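Local coordinates for uncharacterized protein Sortase B (Clostridium perfringens, PDB 5YFK) that is a class B sortase, probably a cysteine transpeptidase that fixes surface proteins to the cell envelope, here carrying a substitution of its predicted nucleophile, at residues W58-V61 with E62-I66; E130-F133 with N134-Y138; H81-F84 with N85-S89; D196-S199 with N200-I203. The protein carries 1 engineered substitution. All coordinates share one frame; numbering follows the deposited sequence.

Contact 1: residues W58-V61 with E62-I66; sequences WIKV and EGTNI
Lys60 sends CG anti to its own N (chi1 174°) and then bends at the next bond (chi2 66°), which carries the ammonium group over the loop that follows. There Lys60 NZ donates to two backbone carbonyls, Thr64 O at 2.6 Å and Ile66 O at 3.0 Å, approaching each from above its carbonyl plane. Ile66 O has a second donor on its other face, Val61 N at 2.9 Å, a bond that pairs the end of the strand with the start of the return path. Thr64 is arranged differently: a chi1 of 72° sets OG1 between its N and carbonyl carbon, where Thr64 OG1 donates to Val61 O at 2.7 Å and accepts from Ile66 N at 2.9 Å, forming an ST turn. Val61 O also takes Thr64 N at 3.2 Å, closing the type II turn from Val61 to Thr64; both donors reach it from the same face. Apolar packing completes the closure, with the side chains of Val61 and Ile66 lying side by side and pointing the same way, their CG2 atoms 3.9 Å apart. The geometry is that of a beta-hairpin connection between antiparallel strands 55-61 and 67-72. Beyond it, strand 55-61 also pairs with strand 138-143, Lys60 bonding through its backbone to Thr140, while Ile59 packs on Val70 of one neighbour and Leu141 of the other.

Contact 2: residues E130-F133 with N134-Y138; sequences ENFF and NANKY
The side-chain amide of Asn136 lies over the Phe132 ring at the C-terminal end of helix 130-135, with ND2 3.2 Å above the ring plane and over its centre. A chi1 of -60° sets Asn136 CG beside its own N and opposite the carbonyl carbon, which turns the amide back over the last turn. Amide and ring planes are 37° apart, so this is a tilted approach and not a parallel stack. Asn136 ND2 also donates to Phe132 O at 3.1 Å, in the carbonyl plane and on a lone pair, and Asn136 N reaches that oxygen at 2.9 Å. One carbonyl of the last turn is therefore gripped by both backbone and side chain of the first residue to leave helical geometry. Two residues earlier, Asn134 N donates to Glu130 O at 2.9 Å, a regular helical bond. In the second shell, the Phe132 ring meets Phe127 and His126 edge-to-face, and the backbone N of Phe132 is held by Asn129 OD1. Phe133 packs on Ile152 and Val155 of strand 146-159, with Arg192 making a cation-pi contact to its ring. Between the exposed side chains of Asn131 and Asn134, three residues apart, a water donates to Asn131 OD1 at 2.9 Å and accepts from Asn134 ND2 at 2.8 Å.

Contact 3: residues H81-F84 with N85-S89; sequences HHNF and NKEKS
A tight reversal in the long loop between strands 67-72 and 94-96, beside the predicted active site, brings Asn83 against Glu87 and His82 against Lys86. Asn83 does most of the bonding. Its first torsion of 70° places CG between N and the carbonyl carbon, folding the amide inward over the turn. Asn83 OD1 accepts Glu87 N at 2.8 Å, from above the amide plane, while Asn83 ND2 donates to Glu87 OE1 at 3.0 Å and 167°. That second bond leaves within the plane of the Asn83 amide but meets the carboxylate from above its own plane, the two planes being 48° apart. Through these two bonds one asparagine holds both the backbone and the side chain of Glu87. The backbone bonds identify the motif: Lys86 N to Asn83 O at 3.0 Å closes a type I turn, and Asn83 N to Glu87 O at 2.9 Å, with Lys86 at positive phi, fits a type I turn with a G1 beta bulge. Further from the turn the backbones of His82 and Lys88 form a single beta bridge, and Ser89 N donates to His81 O at 2.9 Å. The imidazole of His82 has Lys86 O at its edge, near the ring plane, 3.2 Å from His82 CD2; ND1 donates to Phe78 O and the ring stacks on that of Phe78. Ser89 sets its CB 3.8 Å from Asn83 CB, while Ser89 OG is hydrogen-bonded to Gly92 N. The buried Phe84 ring packs on Leu48 and Ile51 of helix 35-51 and on Pro69 and Val71 of strand 67-72.

Contact 4: residues D196-S199 with N200-I203; sequences DLNS and NDRI
The carboxylate of Asp201 and the amide of Asn198, planes 50° apart, meet in a type I beta turn that runs from Asn198 to Asp201. Asn198 N comes in above the carboxylate plane and donates to Asp201 OD2 at 2.8 Å, and the return bond, Asp201 N to Asn198 O at 2.9 Å, closes the turn. The pair thus ties the first and last residues of the turn together twice, once through backbone alone and once through the aspartate side chain. The Asn198 amide works at both ends. With chi1 at 78°, Asn198 OD1 is brought forward along the chain and accepts Asn200 N at 2.9 Å from above the amide plane, an Asx turn nested in the beta turn. Asn198 ND2 reaches back the other way, nearly within its amide plane, to Asp196 O at 3.0 Å. Asp201 OD2 has a further partner in Lys223 of strand 216-225, a salt bridge that joins this surface loop to the sheet and probably offsets part of the negative charge of Asp201. Ser199 rests on Lys174 and Glu178 of helix 174-186. Leu197 brings a methyl to the same carboxylate, its CD1 lying 3.6 Å from Asp201 OD2.

How the contacts relate
Contacts 1 and 2 touch directly, although their centres are 13 Å apart: Glu62 OE1 of the hairpin loop lies 3.0 Å from Lys137 N and 3.1 Å from Tyr138 N, probably hydrogen-bonded to both. Gly63 O also packs 3.6 Å from Phe132 CZ. Contact 4 stands apart, its nearest atoms about 10 Å from contact 1 and about 11 Å from contact 2. Contact 3 lies across the chain's centre from contacts 2 and 4, centre to centre about 32 and 35 Å. It is the contact nearest the predicted catalytic residues: the side chain of His81 is about 5 Å from that of His113 and about 10 Å from that of Arg217, whereas the side chain of Ile66 in contact 1 is about 11 Å from that of His113.

Contact 1: residues W58-V61 with E62-I66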
# COMPACT_ATOMS: atom_id res chain seq x y z
N TRP A 58 1.79 2.57 9.09
CA TRP A 58 2.26 1.21 8.95
C TRP A 58 1.26 0.42 8.08
O TRP A 58 0.05 0.63 8.13
CB TRP A 58 2.41 0.55 10.33
CG TRP A 58 3.20 -0.74 10.28
CD1 TRP A 58 2.78 -1.96 9.83
CD2 TRP A 58 4.60 -0.88 10.53
NE1 TRP A 58 3.80 -2.85 9.86
CE2 TRP A 58 4.96 -2.19 10.17
CE3 TRP A 58 5.60 0.01 10.94
CZ2 TRP A 58 6.22 -2.69 10.40
CZ3 TRP A 58 6.86 -0.48 11.15
CH2 TRP A 58 7.17 -1.82 10.86
N ILE A 59 1.79 -0.46 7.25
CA ILE A 59 0.95 -1.33 6.42
C ILE A 59 1.29 -2.80 6.71
O ILE A 59 2.45 -3.21 6.71
CB ILE A 59 1.14 -1.01 4.91
CG1 ILE A 59 0.17 -1.81 4.05
CG2 ILE A 59 2.56 -1.25 4.46
CD1 ILE A 59 0.09 -1.32 2.61
N LYS A 60 0.24 -3.60 6.80
CA LYS A 60 0.36 -5.02 6.87
C LYS A 60 -0.68 -5.67 5.99
O LYS A 60 -1.88 -5.38 6.11
CB LYS A 60 0.19 -5.49 8.33
CG LYS A 60 0.17 -7.01 8.51
CD LYS A 60 1.49 -7.65 8.15
CE LYS A 60 1.34 -9.07 7.63
NZ LYS A 60 2.55 -9.50 6.88
N VAL A 61 -0.25 -6.66 5.21
CA VAL A 61 -1.17 -7.34 4.30
C VAL A 61 -1.32 -8.80 4.68
O VAL A 61 -0.35 -9.54 4.79
CB VAL A 61 -0.78 -7.20 2.82
CG1 VAL A 61 -1.76 -7.98 1.92
CG2 VAL A 61 -0.76 -5.73 2.42
N GLU A 62 -2.57 -9.16 4.95
CA GLU A 62 -2.90 -10.46 5.48
C GLU A 62 -2.38 -11.52 4.56
O GLU A 62 -2.47 -11.40 3.33
CB GLU A 62 -4.43 -10.57 5.59
CG GLU A 62 -4.98 -11.98 5.74
CD GLU A 62 -6.51 -12.02 5.84
OE1 GLU A 62 -7.19 -11.32 5.06
OE2 GLU A 62 -7.04 -12.82 6.64
N GLY A 63 -1.73 -12.52 5.15
CA GLY A 63 -1.27 -13.71 4.45
C GLY A 63 0.02 -13.56 3.67
O GLY A 63 0.32 -14.38 2.80
N THR A 64 0.70 -12.44 3.87
CA THR A 64 1.94 -12.12 3.15
C THR A 64 3.00 -11.66 4.14
O THR A 64 2.74 -11.54 5.35
CB THR A 64 1.76 -10.95 2.17
OG1 THR A 64 1.62 -9.74 2.94
CG2 THR A 64 0.54 -11.16 1.30
N ASN A 65 4.20 -11.46 3.62
CA ASN A 65 5.28 -10.81 4.37
C ASN A 65 5.34 -9.31 4.19
O ASN A 65 6.35 -8.69 4.52
CB ASN A 65 6.63 -11.42 3.99
CG ASN A 65 7.03 -11.14 2.56
OD1 ASN A 65 6.22 -10.75 1.73
ND2 ASN A 65 8.31 -11.31 2.27
N ILE A 66 4.24 -8.72 3.77
CA ILE A 66 4.14 -7.28 3.65
C ILE A 66 3.74 -6.68 5.01
O ILE A 66 2.61 -6.82 5.48
CB ILE A 66 3.18 -6.85 2.53
CG1 ILE A 66 3.64 -7.42 1.20
CG2 ILE A 66 3.14 -5.32 2.43
CD1 ILE A 66 2.55 -7.34 0.15

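Contact 2: residues E130-F133 with N134-Y138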
# COMPACT_ATOMS: atom_id res chain seq x y z
N GLU A 130 -6.60 -16.79 -7.91
CA GLU A 130 -7.96 -16.61 -7.42
C GLU A 130 -8.14 -17.17 -6.01
O GLU A 130 -8.78 -16.54 -5.17
CB GLU A 130 -8.96 -17.27 -8.39
CG GLU A 130 -10.41 -17.05 -8.02
CD GLU A 130 -11.34 -17.41 -9.15
OE1 GLU A 130 -10.85 -17.84 -10.21
OE2 GLU A 130 -12.56 -17.24 -8.98
N ASN A 131 -7.51 -18.30 -5.71
CA ASN A 131 -7.60 -18.90 -4.39
C ASN A 131 -7.03 -17.94 -3.35
O ASN A 131 -7.63 -17.72 -2.32
CB ASN A 131 -6.84 -20.22 -4.33
CG ASN A 131 -7.62 -21.38 -4.93
OD1 ASN A 131 -8.86 -21.38 -4.95
ND2 ASN A 131 -6.89 -22.39 -5.39
N PHE A 132 -5.85 -17.40 -3.63
CA PHE A 132 -5.23 -16.41 -2.76
C PHE A 132 -6.14 -15.21 -2.52
O PHE A 132 -6.21 -14.71 -1.40
CB PHE A 132 -3.90 -15.95 -3.35
CG PHE A 132 -2.97 -15.31 -2.35
CD1 PHE A 132 -3.06 -13.95 -2.06
CD2 PHE A 132 -2.16 -16.09 -1.55
CE1 PHE A 132 -2.27 -13.37 -1.09
CE2 PHE A 132 -1.35 -15.54 -0.58
CZ PHE A 132 -1.43 -14.17 -0.33
N PHE A 133 -6.59 -14.60 -3.62
CA PHE A 133 -7.54 -13.46 -3.57
C PHE A 133 -8.75 -13.76 -2.68
O PHE A 133 -9.18 -12.93 -1.88
CB PHE A 133 -8.02 -13.10 -5.00
CG PHE A 133 -9.02 -11.98 -5.06
CD1 PHE A 133 -10.38 -12.24 -5.04
CD2 PHE A 133 -8.61 -10.67 -5.30
CE1 PHE A 133 -11.29 -11.22 -5.10
CE2 PHE A 133 -9.53 -9.65 -5.47
CZ PHE A 133 -10.88 -9.93 -5.35
N ASN A 134 -9.35 -14.93 -2.85
CA ASN A 134 -10.47 -15.32 -2.01
C ASN A 134 -10.14 -15.44 -0.54
O ASN A 134 -10.97 -15.13 0.31
CB ASN A 134 -11.05 -16.65 -2.50
CG ASN A 134 -11.82 -16.51 -3.79
OD1 ASN A 134 -12.17 -15.40 -4.19
ND2 ASN A 134 -11.94 -17.61 -4.53
N ALA A 135 -8.93 -15.92 -0.25
CA ALA A 135 -8.56 -16.31 1.11
C ALA A 135 -7.99 -15.14 1.90
O ALA A 135 -8.15 -15.08 3.13
CB ALA A 135 -7.56 -17.44 1.07
N ASN A 136 -7.43 -14.17 1.19
CA ASN A 136 -6.72 -13.06 1.81
C ASN A 136 -7.30 -11.70 1.43
O ASN A 136 -7.13 -11.23 0.31
CB ASN A 136 -5.25 -13.13 1.45
CG ASN A 136 -4.61 -14.44 1.91
OD1 ASN A 136 -4.45 -14.67 3.11
ND2 ASN A 136 -4.40 -15.34 0.99
N LYS A 137 -8.20 -11.22 2.29
CA LYS A 137 -9.13 -10.15 1.92
C LYS A 137 -8.59 -8.77 2.35
O LYS A 137 -9.09 -7.75 1.89
CB LYS A 137 -10.49 -10.40 2.58
CG LYS A 137 -11.28 -11.55 2.00
CD LYS A 137 -12.65 -11.63 2.66
CE LYS A 137 -13.39 -12.89 2.27
NZ LYS A 137 -14.72 -12.94 2.93
N TYR A 138 -7.79 -8.73 3.41
CA TYR A 138 -7.64 -7.49 4.20
C TYR A 138 -6.26 -6.91 4.18
O TYR A 138 -5.26 -7.63 4.24
CB TYR A 138 -8.05 -7.69 5.64
CG TYR A 138 -9.45 -8.20 5.76
CD1 TYR A 138 -10.53 -7.45 5.31
CD2 TYR A 138 -9.69 -9.47 6.26
CE1 TYR A 138 -11.81 -7.95 5.36
CE2 TYR A 138 -10.96 -10.00 6.24
CZ TYR A 138 -12.02 -9.22 5.85
OH TYR A 138 -13.28 -9.76 5.84
O HOH W 1 -10.97 -20.03 -3.47

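Contact 3: residues H81-F84 with N85-S89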
# COMPACT_ATOMS: atom_id res chain seq x y z
N HIS A 81 14.86 4.30 -4.26
CA HIS A 81 16.33 4.17 -4.22
C HIS A 81 16.93 4.49 -2.86
O HIS A 81 18.15 4.50 -2.71
CB HIS A 81 16.95 5.08 -5.28
CG HIS A 81 16.35 4.92 -6.63
ND1 HIS A 81 15.60 5.91 -7.23
CD2 HIS A 81 16.28 3.85 -7.45
CE1 HIS A 81 15.20 5.49 -8.42
NE2 HIS A 81 15.57 4.23 -8.56
N HIS A 82 16.08 4.72 -1.87
CA HIS A 82 16.57 4.86 -0.51
C HIS A 82 15.75 4.03 0.46
O HIS A 82 14.54 3.83 0.27
CB HIS A 82 16.55 6.32 -0.06
CG HIS A 82 17.40 7.23 -0.89
ND1 HIS A 82 16.97 7.74 -2.10
CD2 HIS A 82 18.65 7.70 -0.71
CE1 HIS A 82 17.91 8.52 -2.60
NE2 HIS A 82 18.96 8.47 -1.80
N ASN A 83 16.37 3.68 1.57
CA ASN A 83 15.71 2.90 2.60
C ASN A 83 15.12 3.80 3.66
O ASN A 83 14.98 5.00 3.43
CB ASN A 83 16.67 1.88 3.22
CG ASN A 83 17.74 2.51 4.08
OD1 ASN A 83 17.74 3.72 4.33
ND2 ASN A 83 18.69 1.70 4.52
N PHE A 84 14.65 3.21 4.76
CA PHE A 84 13.94 3.97 5.77
C PHE A 84 14.84 5.00 6.48
O PHE A 84 14.34 5.99 7.02
CB PHE A 84 13.35 3.05 6.83
CG PHE A 84 12.37 3.73 7.72
CD1 PHE A 84 11.12 4.11 7.25
CD2 PHE A 84 12.69 4.02 9.03
CE1 PHE A 84 10.21 4.74 8.07
CE2 PHE A 84 11.78 4.66 9.87
CZ PHE A 84 10.54 5.02 9.39
N ASN A 85 16.13 4.67 6.57
CA ASN A 85 17.15 5.59 7.09
C ASN A 85 17.63 6.60 6.05
O ASN A 85 18.58 7.35 6.31
CB ASN A 85 18.37 4.81 7.61
CG ASN A 85 18.03 3.90 8.76
OD1 ASN A 85 18.24 2.69 8.69
ND2 ASN A 85 17.47 4.47 9.82
N LYS A 86 17.08 6.52 4.84
CA LYS A 86 17.43 7.42 3.74
C LYS A 86 18.80 7.10 3.15
O LYS A 86 19.35 7.87 2.37
CB LYS A 86 17.39 8.88 4.19
CG LYS A 86 16.03 9.31 4.71
CD LYS A 86 15.78 10.80 4.52
CE LYS A 86 14.76 11.30 5.53
NZ LYS A 86 14.62 12.78 5.49
N GLU A 87 19.31 5.91 3.45
CA GLU A 87 20.53 5.43 2.83
C GLU A 87 20.21 4.90 1.44
O GLU A 87 19.11 4.41 1.20
CB GLU A 87 21.16 4.34 3.71
CG GLU A 87 21.52 4.84 5.11
CD GLU A 87 21.55 3.74 6.17
OE1 GLU A 87 21.19 2.58 5.86
OE2 GLU A 87 21.87 4.05 7.34
N LYS A 88 21.15 5.10 0.52
CA LYS A 88 21.14 4.40 -0.76
C LYS A 88 20.72 2.95 -0.58
O LYS A 88 21.26 2.23 0.26
CB LYS A 88 22.53 4.43 -1.40
CG LYS A 88 23.04 5.83 -1.73
CD LYS A 88 22.31 6.45 -2.91
CE LYS A 88 22.41 5.61 -4.17
NZ LYS A 88 23.82 5.38 -4.57
N SER A 89 19.80 2.49 -1.42
CA SER A 89 19.27 1.15 -1.25
C SER A 89 18.67 0.68 -2.55
O SER A 89 18.00 1.45 -3.25
CB SER A 89 18.20 1.14 -0.16
OG SER A 89 17.44 -0.06 -0.20

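Contact 4: residues D196-S199 with N200-I203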
# COMPACT_ATOMS: atom_id res chain seq x y z
N ASP A 196 -20.34 -3.86 -1.55
CA ASP A 196 -21.06 -2.58 -1.64
C ASP A 196 -20.11 -1.40 -1.96
O ASP A 196 -20.13 -0.38 -1.27
CB ASP A 196 -21.79 -2.33 -0.32
CG ASP A 196 -22.81 -1.20 -0.39
OD1 ASP A 196 -23.21 -0.80 -1.49
OD2 ASP A 196 -23.08 -0.60 0.68
N LEU A 197 -19.48 -1.45 -3.12
CA LEU A 197 -18.55 -0.40 -3.49
C LEU A 197 -19.38 0.82 -3.93
O LEU A 197 -20.32 0.69 -4.74
CB LEU A 197 -17.62 -0.85 -4.62
CG LEU A 197 -16.47 0.11 -4.93
CD1 LEU A 197 -15.54 0.29 -3.75
CD2 LEU A 197 -15.69 -0.32 -6.18
N ASN A 198 -19.07 1.97 -3.35
CA ASN A 198 -19.86 3.18 -3.59
C ASN A 198 -19.10 4.47 -3.31
O ASN A 198 -18.03 4.47 -2.71
CB ASN A 198 -21.16 3.11 -2.80
CG ASN A 198 -20.98 3.42 -1.33
OD1 ASN A 198 -21.04 4.59 -0.93
ND2 ASN A 198 -20.82 2.40 -0.51
N SER A 199 -19.63 5.60 -3.78
CA SER A 199 -18.88 6.83 -3.80
C SER A 199 -18.63 7.42 -2.41
O SER A 199 -17.81 8.32 -2.25
CB SER A 199 -19.62 7.85 -4.67
OG SER A 199 -20.68 8.42 -3.92
N ASN A 200 -19.22 6.84 -1.37
CA ASN A 200 -18.84 7.25 -0.02
C ASN A 200 -17.57 6.58 0.48
O ASN A 200 -17.04 6.94 1.52
CB ASN A 200 -19.95 6.95 0.98
CG ASN A 200 -21.22 7.72 0.69
OD1 ASN A 200 -21.18 8.93 0.45
ND2 ASN A 200 -22.32 7.00 0.60
N ASP A 201 -17.08 5.59 -0.26
CA ASP A 201 -15.98 4.78 0.21
C ASP A 201 -14.64 5.51 0.14
O ASP A 201 -14.46 6.49 -0.61
CB ASP A 201 -15.88 3.47 -0.57
CG ASP A 201 -16.97 2.48 -0.19
OD1 ASP A 201 -17.26 2.36 1.02
OD2 ASP A 201 -17.43 1.73 -1.08
N ARG A 202 -13.70 5.05 0.96
CA ARG A 202 -12.32 5.48 0.84
C ARG A 202 -11.49 4.28 0.42
O ARG A 202 -11.66 3.18 0.97
CB ARG A 202 -11.80 6.00 2.18
CG ARG A 202 -10.43 6.65 2.02
CD ARG A 202 -9.91 7.28 3.30
NE ARG A 202 -8.93 8.31 2.95
CZ ARG A 202 -8.25 9.04 3.83
NH1 ARG A 202 -7.53 10.07 3.40
NH2 ARG A 202 -8.23 8.69 5.11
N ILE A 203 -10.64 4.45 -0.57
CA ILE A 203 -9.90 3.32 -1.07
C ILE A 203 -8.39 3.44 -0.86
O ILE A 203 -7.86 4.55 -0.73
CB ILE A 203 -10.22 3.01 -2.55
CG1 ILE A 203 -9.94 4.22 -3.45
CG2 ILE A 203 -11.67 2.52 -2.66
CD1 ILE A 203 -9.86 3.88 -4.94